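Local coordinates for protein tRNA-5-methyluridine(54) 2-sulfurtransferase (Pyrococcus horikoshii, PDB 3VRH) that catalyses the ATP-dependent 2-thiolation of 5-methyluridine at position 54 in the T loop of tRNA, a modification that stabilises tRNAs at high temperature, at residues S87-S90 against E91-K95; G132-K135 against R136-N140; H170-T173 against E174-A177; A285-F289 against W290-K294. All coordinates share one frame; numbering follows the deposited sequence.

Contact 1: residues S87-S90 against E91-K95; sequences SEKS and EEYAK
K89 and Y93, one turn apart, run side by side away from the first turns of helix 87-101, the crossover helix of the beta-alpha-beta unit that links strands 73-80 and 105-109 in the PP-loop domain. The tyrosine is the one to follow outward. Y93 CB lies 3.6 Å from S90 O, and its CG looks onto K89 O. Next along the ring edge, Y93 CD1 sits 3.1 Å from K89 O; this oxygen lies in the ring plane, and its hydrogen bond goes to Y93 N at 3.0 Å. Further out, Y93 CE1 meets K89 CG at 3.4 Å, with K89 CD a little farther off. K89 has CG anti to its backbone N (chi1 -176°), which lays the start of the chain along the ring; bends at the last two torsions then swing the amine round. At the tip, Y93 OH lies 2.9 Å from a water in the ring plane, and K89 NZ donates to that same water, closing a bridge between the two ends.

The opposite flank of the helix faces the sheet. There E91 N makes the straightest of the four backbone bonds across this junction, 2.8 Å to S87 O at 171°, while the E91 carboxylate turns to N80 and to R109, its salt-bridge partner, so an acidic group is tied to both neighbouring strands. On the outer surface E92 curls at chi2, and its OE2 receives K95 NZ at 2.8 Å on the syn side, 24° out of the carboxylate plane.

Contact 2: residues G132-K135 against R136-N140; sequences GLTK and RYIMN
K135 O accepts the shortest hydrogen bond between these two turns, from M139 N at 2.9 Å, and the methionine side chain crowds the same oxygen. Both residues sit mid-way along helix 127-145 of the PP-loop domain, the helix that also carries C128 and C131, two of the three cysteines that bind the [4Fe-4S] cluster. M139 CG lies beside its own backbone N (chi1 -75°), which brings that carbon within 3.2 Å of K135 O. The sulfur then sits near the foot of the lysine chain, M139 SD 4.1 Å from K135 CG, where the two side chains cross at a slant. From there K135 runs fully extended, every torsion close to 180°. That reach takes its amine to a salt bridge with E219. K135 is also an ATP-binding residue, and its side chain comes within about 4 Å (nearest atoms) of a bicine bound in the pocket.

R136 does the reverse and folds back along the helix. A bend at chi3 (-59°) lays the guanidinium over the carbonyl of G132, so that G132 O stands 3.3 Å from R136 CZ, above the centre of one face. This is contact with the flat face; the in-plane N-H groups do not point at the oxygen, whose bond is to R136 N. Toward the interior T134 and I138 point the same way, next to helix 110-114, and their methyls meet with CG2 of T134 3.9 Å from CD1 of I138.

Contact 3: residues H170-T173 against E174-A177; sequences HWNT and EYLA
N172 and Y175 send their side chains out alongside each other, pointing the same way from the turn leading into the short, weakly bonded helix 173-177. Their CB atoms are 4.0 Å apart, and the amide is turned by 72° against the phenol ring, so the two flat groups do not stack. N172 ND2 approaches the ring at CD2 obliquely, at 4.1 Å, but its hydrogen bond goes back to N167 on the preceding helix. L176 is aimed differently, in under the turn: its CG comes within 3.2 Å of N172 O, and CD1 lies 3.9 Å from the CA of T173. N172 O also accepts L176 N, 3.0 Å away and in the carbonyl plane, with an N-H...O angle of 147°.

What sets up these directions is a change of course between two helices. Helix 157-169 finishes in a Schellman motif with W171 at positive phi, N172 then forms the centre of an inverse gamma turn, and the chain passes into the weak helix. W171 itself leans on F249 of the second subunit, their rings meeting nearly parallel. At L176, an alanine here removes the branched end, CG and both methyls, that packs against L164, I168 and F260, which would probably leave a gap between the turn and helix 157-169. T173 holds OG1 between its backbone N and carbonyl carbon (chi1 53°), leaving CG2 to face L176 CD1 at 4.3 Å.

Contact 4: residues A285-F289 against W290-K294; sequences AFCKF and WGLKK. With ZN (zinc ion), chain C.
F286 and F289 both hold CG anti to the backbone N (chi1 -177° and 174°), whereas W290 keeps its CG beside N, and these choices bring the three rings together as an aromatic cluster. The indole meets each phenyl differently. F289 presents its edge to the indole face, a T-shaped pair with F289 CE2 3.5 Å from W290 CE2 and planes 86° apart. F286 is oblique: W290 CD1 stands over one face of that phenyl, toward its rim, 3.5 Å from F286 CE1. L292 reaches the same ring from another direction, its CD1 3.4 Å from F286 CE2.

A Schellman motif turns the chain so that L292 can fold back in this way. It ends helix 285-290 at G291, whose phi is positive, with L292 N bonded to C287 O at 2.9 Å and a weak bond from G291 N to K288 O. C287 thus serves twice, because its SG also binds zinc at 2.4 Å, in the site completed by C272, C275 and C284. The indole N-H is tied to T134 OG1 on helix 127-145. A leucine in place of W290 would probably leave T134 OG1 without this N-H partner and take from the F289 edge the indole face it rests on. At the backbone, W290 N lies nearly along the C=O axis of F286, 2.9 Å from its O.

In the fold
Contacts 1, 2 and 3 follow one another along the PP-loop domain, and contact 4 comes last, in the C-terminal zinc-binding region. Contacts 2 and 4 alone touch: their centres are about 13 Å apart, and helix 127-145 packs against helix 285-290, Y137 stacking on F286, so the zinc region is seated directly on the helix that carries an ATP-binding lysine. Contact 1 lies about 18 Å from contact 2, centre to centre, and both helices pack against strand 73-80 of the central sheet. Contact 3 is about 33 Å from contact 1, across the centre of the chain, where the turn after helix 157-169 faces the second subunit of the homodimer.

Contact 1: residues S87-S90 against E91-K95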
loop_
_atom_site.group_PDB
_atom_site.type_symbol
_atom_site.label_atom_id
_atom_site.label_comp_id
_atom_site.label_asym_id
_atom_site.label_seq_id
_atom_site.Cartn_x
_atom_site.Cartn_y
_atom_site.Cartn_z
ATOM N N SER A 87 -11.298 32.403 -3.118
ATOM C CA SER A 87 -11.047 32.209 -4.535
ATOM C C SER A 87 -10.421 33.450 -5.204
ATOM O O SER A 87 -9.653 33.332 -6.167
ATOM C CB SER A 87 -12.336 31.766 -5.226
ATOM O OG SER A 87 -12.624 30.410 -4.901
ATOM N N GLU A 88 -10.724 34.629 -4.670
ATOM C CA GLU A 88 -10.205 35.872 -5.234
ATOM C C GLU A 88 -8.678 35.888 -5.120
ATOM O O GLU A 88 -7.983 36.177 -6.087
ATOM C CB GLU A 88 -10.813 37.097 -4.533
ATOM C CG GLU A 88 -12.364 37.148 -4.496
ATOM C CD GLU A 88 -12.985 36.576 -3.198
ATOM O OE1 GLU A 88 -12.420 35.638 -2.618
ATOM O OE2 GLU A 88 -14.052 37.069 -2.754
ATOM N N LYS A 89 -8.155 35.540 -3.945
ATOM C CA LYS A 89 -6.703 35.498 -3.770
ATOM C C LYS A 89 -6.086 34.408 -4.648
ATOM O O LYS A 89 -5.028 34.617 -5.243
ATOM C CB LYS A 89 -6.285 35.326 -2.294
ATOM C CG LYS A 89 -4.761 35.370 -2.099
ATOM C CD LYS A 89 -4.285 35.080 -0.656
ATOM C CE LYS A 89 -4.558 36.253 0.290
ATOM N NZ LYS A 89 -4.054 37.543 -0.281
ATOM N N SER A 90 -6.759 33.261 -4.754
ATOM C CA SER A 90 -6.271 32.156 -5.599
ATOM C C SER A 90 -6.172 32.543 -7.078
ATOM O O SER A 90 -5.178 32.252 -7.751
ATOM C CB SER A 90 -7.152 30.906 -5.448
ATOM O OG SER A 90 -7.094 30.373 -4.115
ATOM N N GLU A 91 -7.224 33.163 -7.593
ATOM C CA GLU A 91 -7.198 33.640 -8.962
ATOM C C GLU A 91 -6.068 34.646 -9.161
ATOM O O GLU A 91 -5.409 34.633 -10.193
ATOM C CB GLU A 91 -8.534 34.281 -9.330
ATOM C CG GLU A 91 -8.605 34.729 -10.775
ATOM C CD GLU A 91 -9.984 35.215 -11.182
ATOM O OE1 GLU A 91 -10.957 34.431 -11.075
ATOM O OE2 GLU A 91 -10.085 36.377 -11.611
ATOM N N GLU A 92 -5.837 35.508 -8.168
ATOM C CA GLU A 92 -4.785 36.506 -8.283
ATOM C C GLU A 92 -3.413 35.857 -8.382
ATOM O O GLU A 92 -2.573 36.323 -9.148
ATOM C CB GLU A 92 -4.823 37.525 -7.132
ATOM C CG GLU A 92 -6.001 38.500 -7.179
ATOM C CD GLU A 92 -6.157 39.188 -8.538
ATOM O OE1 GLU A 92 -5.147 39.732 -9.059
ATOM O OE2 GLU A 92 -7.289 39.176 -9.091
ATOM N N TYR A 93 -3.196 34.784 -7.615
ATOM C CA TYR A 93 -1.943 34.023 -7.674
ATOM C C TYR A 93 -1.747 33.376 -9.063
ATOM O O TYR A 93 -0.660 33.403 -9.636
ATOM C CB TYR A 93 -1.878 32.979 -6.536
ATOM C CG TYR A 93 -1.298 33.579 -5.274
ATOM C CD1 TYR A 93 -2.093 34.281 -4.391
ATOM C CD2 TYR A 93 0.060 33.494 -4.999
ATOM C CE1 TYR A 93 -1.559 34.874 -3.258
ATOM C CE2 TYR A 93 0.601 34.075 -3.865
ATOM C CZ TYR A 93 -0.213 34.767 -2.995
ATOM O OH TYR A 93 0.311 35.366 -1.863
ATOM N N ALA A 94 -2.815 32.806 -9.601
ATOM C CA ALA A 94 -2.754 32.214 -10.924
ATOM C C ALA A 94 -2.436 33.288 -11.984
ATOM O O ALA A 94 -1.576 33.077 -12.839
ATOM C CB ALA A 94 -4.057 31.494 -11.245
ATOM N N LYS A 95 -3.103 34.441 -11.909
ATOM C CA LYS A 95 -2.819 35.543 -12.848
ATOM C C LYS A 95 -1.367 36.006 -12.810
ATOM O O LYS A 95 -0.707 36.110 -13.846
ATOM C CB LYS A 95 -3.776 36.713 -12.629
ATOM C CG LYS A 95 -5.148 36.440 -13.231
ATOM C CD LYS A 95 -6.269 37.186 -12.525
ATOM C CE LYS A 95 -6.081 38.682 -12.557
ATOM N NZ LYS A 95 -7.221 39.331 -11.849
HETATM O O HOH W 1 -1.068 37.351 -0.325
#

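Contact 2: residues G132-K135 against R136-N140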
loop_
_atom_site.group_PDB
_atom_site.type_symbol
_atom_site.label_atom_id
_atom_site.label_comp_id
_atom_site.label_asym_id
_atom_site.label_seq_id
_atom_site.Cartn_x
_atom_site.Cartn_y
_atom_site.Cartn_z
ATOM N N GLY A 132 -13.861 18.223 -7.384
ATOM C CA GLY A 132 -13.043 17.402 -8.267
ATOM C C GLY A 132 -13.760 17.011 -9.552
ATOM O O GLY A 132 -13.196 17.152 -10.652
ATOM N N LEU A 133 -14.996 16.520 -9.411
ATOM C CA LEU A 133 -15.860 16.210 -10.552
ATOM C C LEU A 133 -15.988 17.432 -11.471
ATOM O O LEU A 133 -15.716 17.363 -12.672
ATOM C CB LEU A 133 -17.257 15.789 -10.064
ATOM C CG LEU A 133 -18.447 15.745 -11.049
ATOM C CD1 LEU A 133 -18.284 14.641 -12.104
ATOM C CD2 LEU A 133 -19.822 15.627 -10.337
ATOM N N THR A 134 -16.414 18.542 -10.887
ATOM C CA THR A 134 -16.665 19.771 -11.625
ATOM C C THR A 134 -15.414 20.264 -12.325
ATOM O O THR A 134 -15.465 20.681 -13.487
ATOM C CB THR A 134 -17.130 20.881 -10.668
ATOM O OG1 THR A 134 -18.262 20.418 -9.932
ATOM C CG2 THR A 134 -17.516 22.160 -11.444
ATOM N N LYS A 135 -14.285 20.231 -11.622
ATOM C CA LYS A 135 -13.068 20.778 -12.196
ATOM C C LYS A 135 -12.560 19.933 -13.380
ATOM O O LYS A 135 -12.145 20.476 -14.413
ATOM C CB LYS A 135 -11.984 20.941 -11.123
ATOM C CG LYS A 135 -10.703 21.585 -11.661
ATOM C CD LYS A 135 -9.554 21.590 -10.616
ATOM C CE LYS A 135 -8.292 22.263 -11.191
ATOM N NZ LYS A 135 -7.127 22.302 -10.253
ATOM N N ARG A 136 -12.598 18.614 -13.228
ATOM C CA ARG A 136 -12.102 17.709 -14.264
ATOM C C ARG A 136 -12.957 17.853 -15.516
ATOM O O ARG A 136 -12.451 17.814 -16.627
ATOM C CB ARG A 136 -12.090 16.237 -13.786
ATOM C CG ARG A 136 -10.750 15.803 -13.124
ATOM C CD ARG A 136 -10.694 14.314 -12.701
ATOM N NE ARG A 136 -11.746 13.968 -11.740
ATOM C CZ ARG A 136 -11.672 14.190 -10.427
ATOM N NH1 ARG A 136 -10.593 14.763 -9.905
ATOM N NH2 ARG A 136 -12.678 13.851 -9.631
ATOM N N TYR A 137 -14.255 18.024 -15.317
ATOM C CA TYR A 137 -15.178 18.139 -16.430
ATOM C C TYR A 137 -14.901 19.415 -17.208
ATOM O O TYR A 137 -14.823 19.403 -18.440
ATOM C CB TYR A 137 -16.629 18.150 -15.946
ATOM C CG TYR A 137 -17.629 18.388 -17.075
ATOM C CD1 TYR A 137 -18.060 19.668 -17.387
ATOM C CD2 TYR A 137 -18.141 17.327 -17.821
ATOM C CE1 TYR A 137 -18.961 19.892 -18.415
ATOM C CE2 TYR A 137 -19.051 17.540 -18.835
ATOM C CZ TYR A 137 -19.453 18.836 -19.131
ATOM O OH TYR A 137 -20.354 19.070 -20.143
ATOM N N ILE A 138 -14.767 20.515 -16.476
ATOM C CA ILE A 138 -14.558 21.819 -17.103
ATOM C C ILE A 138 -13.228 21.864 -17.843
ATOM O O ILE A 138 -13.150 22.414 -18.936
ATOM C CB ILE A 138 -14.633 22.964 -16.079
ATOM C CG1 ILE A 138 -16.054 23.087 -15.528
ATOM C CG2 ILE A 138 -14.195 24.290 -16.717
ATOM C CD1 ILE A 138 -16.229 24.187 -14.474
ATOM N N MET A 139 -12.187 21.278 -17.245
ATOM C CA MET A 139 -10.870 21.245 -17.873
ATOM C C MET A 139 -10.985 20.546 -19.214
ATOM O O MET A 139 -10.464 21.020 -20.219
ATOM C CB MET A 139 -9.842 20.477 -17.031
ATOM C CG MET A 139 -9.318 21.194 -15.803
ATOM S SD MET A 139 -8.490 19.976 -14.753
ATOM C CE MET A 139 -7.286 19.342 -15.905
ATOM N N ASN A 140 -11.664 19.405 -19.211
ATOM C CA ASN A 140 -11.772 18.627 -20.422
ATOM C C ASN A 140 -12.663 19.277 -21.472
ATOM O O ASN A 140 -12.289 19.333 -22.622
ATOM C CB ASN A 140 -12.225 17.195 -20.133
ATOM C CG ASN A 140 -12.310 16.359 -21.400
ATOM O OD1 ASN A 140 -11.300 15.980 -21.984
ATOM N ND2 ASN A 140 -13.518 16.081 -21.825
#

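Contact 3: residues H170-T173 against E174-A177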
loop_
_atom_site.group_PDB
_atom_site.type_symbol
_atom_site.label_atom_id
_atom_site.label_comp_id
_atom_site.label_asym_id
_atom_site.label_seq_id
_atom_site.Cartn_x
_atom_site.Cartn_y
_atom_site.Cartn_z
ATOM N N HIS A 170 -7.757 1.419 0.038
ATOM C CA HIS A 170 -9.199 1.350 -0.194
ATOM C C HIS A 170 -9.587 0.314 -1.220
ATOM O O HIS A 170 -10.775 0.121 -1.471
ATOM C CB HIS A 170 -9.746 2.687 -0.689
ATOM C CG HIS A 170 -9.767 3.759 0.350
ATOM N ND1 HIS A 170 -8.997 4.900 0.259
ATOM C CD2 HIS A 170 -10.469 3.870 1.503
ATOM C CE1 HIS A 170 -9.223 5.667 1.311
ATOM N NE2 HIS A 170 -10.111 5.065 2.081
ATOM N N TRP A 171 -8.587 -0.326 -1.829
ATOM C CA TRP A 171 -8.799 -1.209 -2.975
ATOM C C TRP A 171 -9.709 -0.606 -4.067
ATOM O O TRP A 171 -10.656 -1.236 -4.532
ATOM C CB TRP A 171 -9.227 -2.610 -2.513
ATOM C CG TRP A 171 -8.076 -3.271 -1.802
ATOM C CD1 TRP A 171 -7.857 -3.338 -0.448
ATOM C CD2 TRP A 171 -6.938 -3.871 -2.424
ATOM N NE1 TRP A 171 -6.653 -3.969 -0.193
ATOM C CE2 TRP A 171 -6.077 -4.314 -1.391
ATOM C CE3 TRP A 171 -6.561 -4.077 -3.758
ATOM C CZ2 TRP A 171 -4.873 -4.958 -1.654
ATOM C CZ3 TRP A 171 -5.360 -4.707 -4.018
ATOM C CH2 TRP A 171 -4.531 -5.147 -2.969
ATOM N N ASN A 172 -9.411 0.634 -4.448
ATOM C CA ASN A 172 -10.057 1.273 -5.590
ATOM C C ASN A 172 -9.393 0.799 -6.871
ATOM O O ASN A 172 -8.581 1.519 -7.459
ATOM C CB ASN A 172 -9.891 2.787 -5.528
ATOM C CG ASN A 172 -10.665 3.415 -4.412
ATOM O OD1 ASN A 172 -11.761 2.973 -4.076
ATOM N ND2 ASN A 172 -10.098 4.464 -3.819
ATOM N N THR A 173 -9.733 -0.405 -7.304
ATOM C CA THR A 173 -9.031 -1.029 -8.407
ATOM C C THR A 173 -9.344 -0.338 -9.726
ATOM O O THR A 173 -8.531 -0.380 -10.658
ATOM C CB THR A 173 -9.354 -2.520 -8.489
ATOM O OG1 THR A 173 -10.773 -2.689 -8.525
ATOM C CG2 THR A 173 -8.804 -3.230 -7.253
ATOM N N GLU A 174 -10.508 0.308 -9.800
ATOM C CA GLU A 174 -10.859 1.074 -10.994
ATOM C C GLU A 174 -9.913 2.245 -11.182
ATOM O O GLU A 174 -9.291 2.385 -12.233
ATOM C CB GLU A 174 -12.315 1.542 -10.947
ATOM C CG GLU A 174 -13.280 0.487 -11.484
ATOM C CD GLU A 174 -14.649 1.045 -11.836
ATOM O OE1 GLU A 174 -14.832 2.285 -11.760
ATOM O OE2 GLU A 174 -15.539 0.233 -12.191
ATOM N N TYR A 175 -9.788 3.069 -10.151
ATOM C CA TYR A 175 -8.786 4.124 -10.150
ATOM C C TYR A 175 -7.389 3.592 -10.465
ATOM O O TYR A 175 -6.635 4.222 -11.194
ATOM C CB TYR A 175 -8.758 4.825 -8.800
ATOM C CG TYR A 175 -9.855 5.838 -8.618
ATOM C CD1 TYR A 175 -10.662 6.218 -9.682
ATOM C CD2 TYR A 175 -10.070 6.438 -7.378
ATOM C CE1 TYR A 175 -11.664 7.154 -9.514
ATOM C CE2 TYR A 175 -11.070 7.371 -7.199
ATOM C CZ TYR A 175 -11.862 7.726 -8.268
ATOM O OH TYR A 175 -12.856 8.656 -8.084
ATOM N N LEU A 176 -7.059 2.425 -9.918
ATOM C CA LEU A 176 -5.726 1.839 -10.065
ATOM C C LEU A 176 -5.406 1.446 -11.503
ATOM O O LEU A 176 -4.232 1.320 -11.877
ATOM C CB LEU A 176 -5.559 0.609 -9.155
ATOM C CG LEU A 176 -5.461 0.875 -7.650
ATOM C CD1 LEU A 176 -5.488 -0.439 -6.885
ATOM C CD2 LEU A 176 -4.215 1.676 -7.327
ATOM N N ALA A 177 -6.442 1.222 -12.304
ATOM C CA ALA A 177 -6.221 0.858 -13.695
ATOM C C ALA A 177 -5.808 2.087 -14.496
ATOM O O ALA A 177 -5.168 1.976 -15.539
ATOM C CB ALA A 177 -7.465 0.221 -14.286
#

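Contact 4: residues A285-F289 against W290-K294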
loop_
_atom_site.group_PDB
_atom_site.type_symbol
_atom_site.label_atom_id
_atom_site.label_comp_id
_atom_site.label_asym_id
_atom_site.label_seq_id
_atom_site.Cartn_x
_atom_site.Cartn_y
_atom_site.Cartn_z
ATOM N N ALA A 285 -22.452 12.551 -15.325
ATOM C CA ALA A 285 -22.332 12.832 -13.896
ATOM C C ALA A 285 -22.414 14.332 -13.615
ATOM O O ALA A 285 -23.227 14.772 -12.797
ATOM C CB ALA A 285 -21.027 12.257 -13.350
ATOM N N PHE A 286 -21.573 15.097 -14.306
ATOM C CA PHE A 286 -21.561 16.553 -14.174
ATOM C C PHE A 286 -22.961 17.106 -14.364
ATOM O O PHE A 286 -23.487 17.776 -13.483
ATOM C CB PHE A 286 -20.616 17.160 -15.204
ATOM C CG PHE A 286 -20.479 18.662 -15.111
ATOM C CD1 PHE A 286 -19.555 19.236 -14.243
ATOM C CD2 PHE A 286 -21.254 19.493 -15.905
ATOM C CE1 PHE A 286 -19.405 20.599 -14.164
ATOM C CE2 PHE A 286 -21.112 20.872 -15.831
ATOM C CZ PHE A 286 -20.188 21.427 -14.958
ATOM N N CYS A 287 -23.570 16.787 -15.507
ATOM C CA CYS A 287 -24.905 17.278 -15.843
ATOM C C CYS A 287 -25.985 16.874 -14.855
ATOM O O CYS A 287 -26.870 17.673 -14.536
ATOM C CB CYS A 287 -25.304 16.813 -17.236
ATOM S SG CYS A 287 -24.620 17.852 -18.500
ATOM N N LYS A 288 -25.935 15.631 -14.384
ATOM C CA LYS A 288 -26.917 15.195 -13.392
ATOM C C LYS A 288 -26.726 15.936 -12.071
ATOM O O LYS A 288 -27.691 16.419 -11.476
ATOM C CB LYS A 288 -26.889 13.671 -13.186
ATOM C CG LYS A 288 -27.412 12.886 -14.383
ATOM C CD LYS A 288 -27.349 11.373 -14.177
ATOM C CE LYS A 288 -28.566 10.869 -13.408
ATOM N NZ LYS A 288 -28.501 9.399 -13.155
ATOM N N PHE A 289 -25.482 16.038 -11.615
ATOM C CA PHE A 289 -25.216 16.716 -10.349
ATOM C C PHE A 289 -25.676 18.166 -10.391
ATOM O O PHE A 289 -26.348 18.641 -9.481
ATOM C CB PHE A 289 -23.730 16.644 -9.966
ATOM C CG PHE A 289 -23.398 17.442 -8.740
ATOM C CD1 PHE A 289 -23.584 16.902 -7.477
ATOM C CD2 PHE A 289 -22.931 18.752 -8.847
ATOM C CE1 PHE A 289 -23.298 17.635 -6.337
ATOM C CE2 PHE A 289 -22.639 19.498 -7.714
ATOM C CZ PHE A 289 -22.821 18.932 -6.449
ATOM N N TRP A 290 -25.304 18.871 -11.456
ATOM C CA TRP A 290 -25.600 20.294 -11.561
ATOM C C TRP A 290 -27.039 20.553 -12.035
ATOM O O TRP A 290 -27.521 21.698 -12.017
ATOM C CB TRP A 290 -24.537 21.012 -12.437
ATOM C CG TRP A 290 -23.249 21.187 -11.686
ATOM C CD1 TRP A 290 -22.090 20.486 -11.857
ATOM C CD2 TRP A 290 -23.021 22.069 -10.577
ATOM N NE1 TRP A 290 -21.147 20.900 -10.941
ATOM C CE2 TRP A 290 -21.695 21.873 -10.149
ATOM C CE3 TRP A 290 -23.811 23.012 -9.913
ATOM C CZ2 TRP A 290 -21.142 22.583 -9.089
ATOM C CZ3 TRP A 290 -23.262 23.720 -8.861
ATOM C CH2 TRP A 290 -21.941 23.501 -8.457
ATOM N N GLY A 291 -27.727 19.480 -12.428
ATOM C CA GLY A 291 -29.103 19.581 -12.878
ATOM C C GLY A 291 -29.203 20.456 -14.113
ATOM O O GLY A 291 -30.015 21.378 -14.186
ATOM N N LEU A 292 -28.349 20.156 -15.084
ATOM C CA LEU A 292 -28.212 20.975 -16.272
ATOM C C LEU A 292 -29.060 20.415 -17.384
ATOM O O LEU A 292 -29.047 19.207 -17.648
ATOM C CB LEU A 292 -26.753 21.022 -16.717
ATOM C CG LEU A 292 -25.832 21.780 -15.766
ATOM C CD1 LEU A 292 -24.419 21.697 -16.269
ATOM C CD2 LEU A 292 -26.267 23.225 -15.626
ATOM N N LYS A 293 -29.791 21.307 -18.041
ATOM C CA LYS A 293 -30.626 20.924 -19.164
ATOM C C LYS A 293 -29.965 21.365 -20.464
ATOM O O LYS A 293 -30.400 20.982 -21.559
ATOM C CB LYS A 293 -32.024 21.545 -19.031
ATOM C CG LYS A 293 -32.745 21.234 -17.714
ATOM C CD LYS A 293 -33.198 19.780 -17.623
ATOM C CE LYS A 293 -34.096 19.563 -16.403
ATOM N NZ LYS A 293 -34.942 18.331 -16.498
ATOM N N LYS A 294 -28.910 22.166 -20.345
ATOM C CA LYS A 294 -28.258 22.724 -21.530
ATOM C C LYS A 294 -26.735 22.618 -21.488
ATOM O O LYS A 294 -26.135 22.601 -20.411
ATOM C CB LYS A 294 -28.706 24.171 -21.754
ATOM C CG LYS A 294 -30.159 24.271 -22.213
ATOM C CD LYS A 294 -30.669 25.696 -22.215
ATOM C CE LYS A 294 -32.175 25.722 -22.467
ATOM N NZ LYS A 294 -32.769 27.079 -22.284
HETATM ZN ZN ZN C . -23.357 16.137 -19.706
#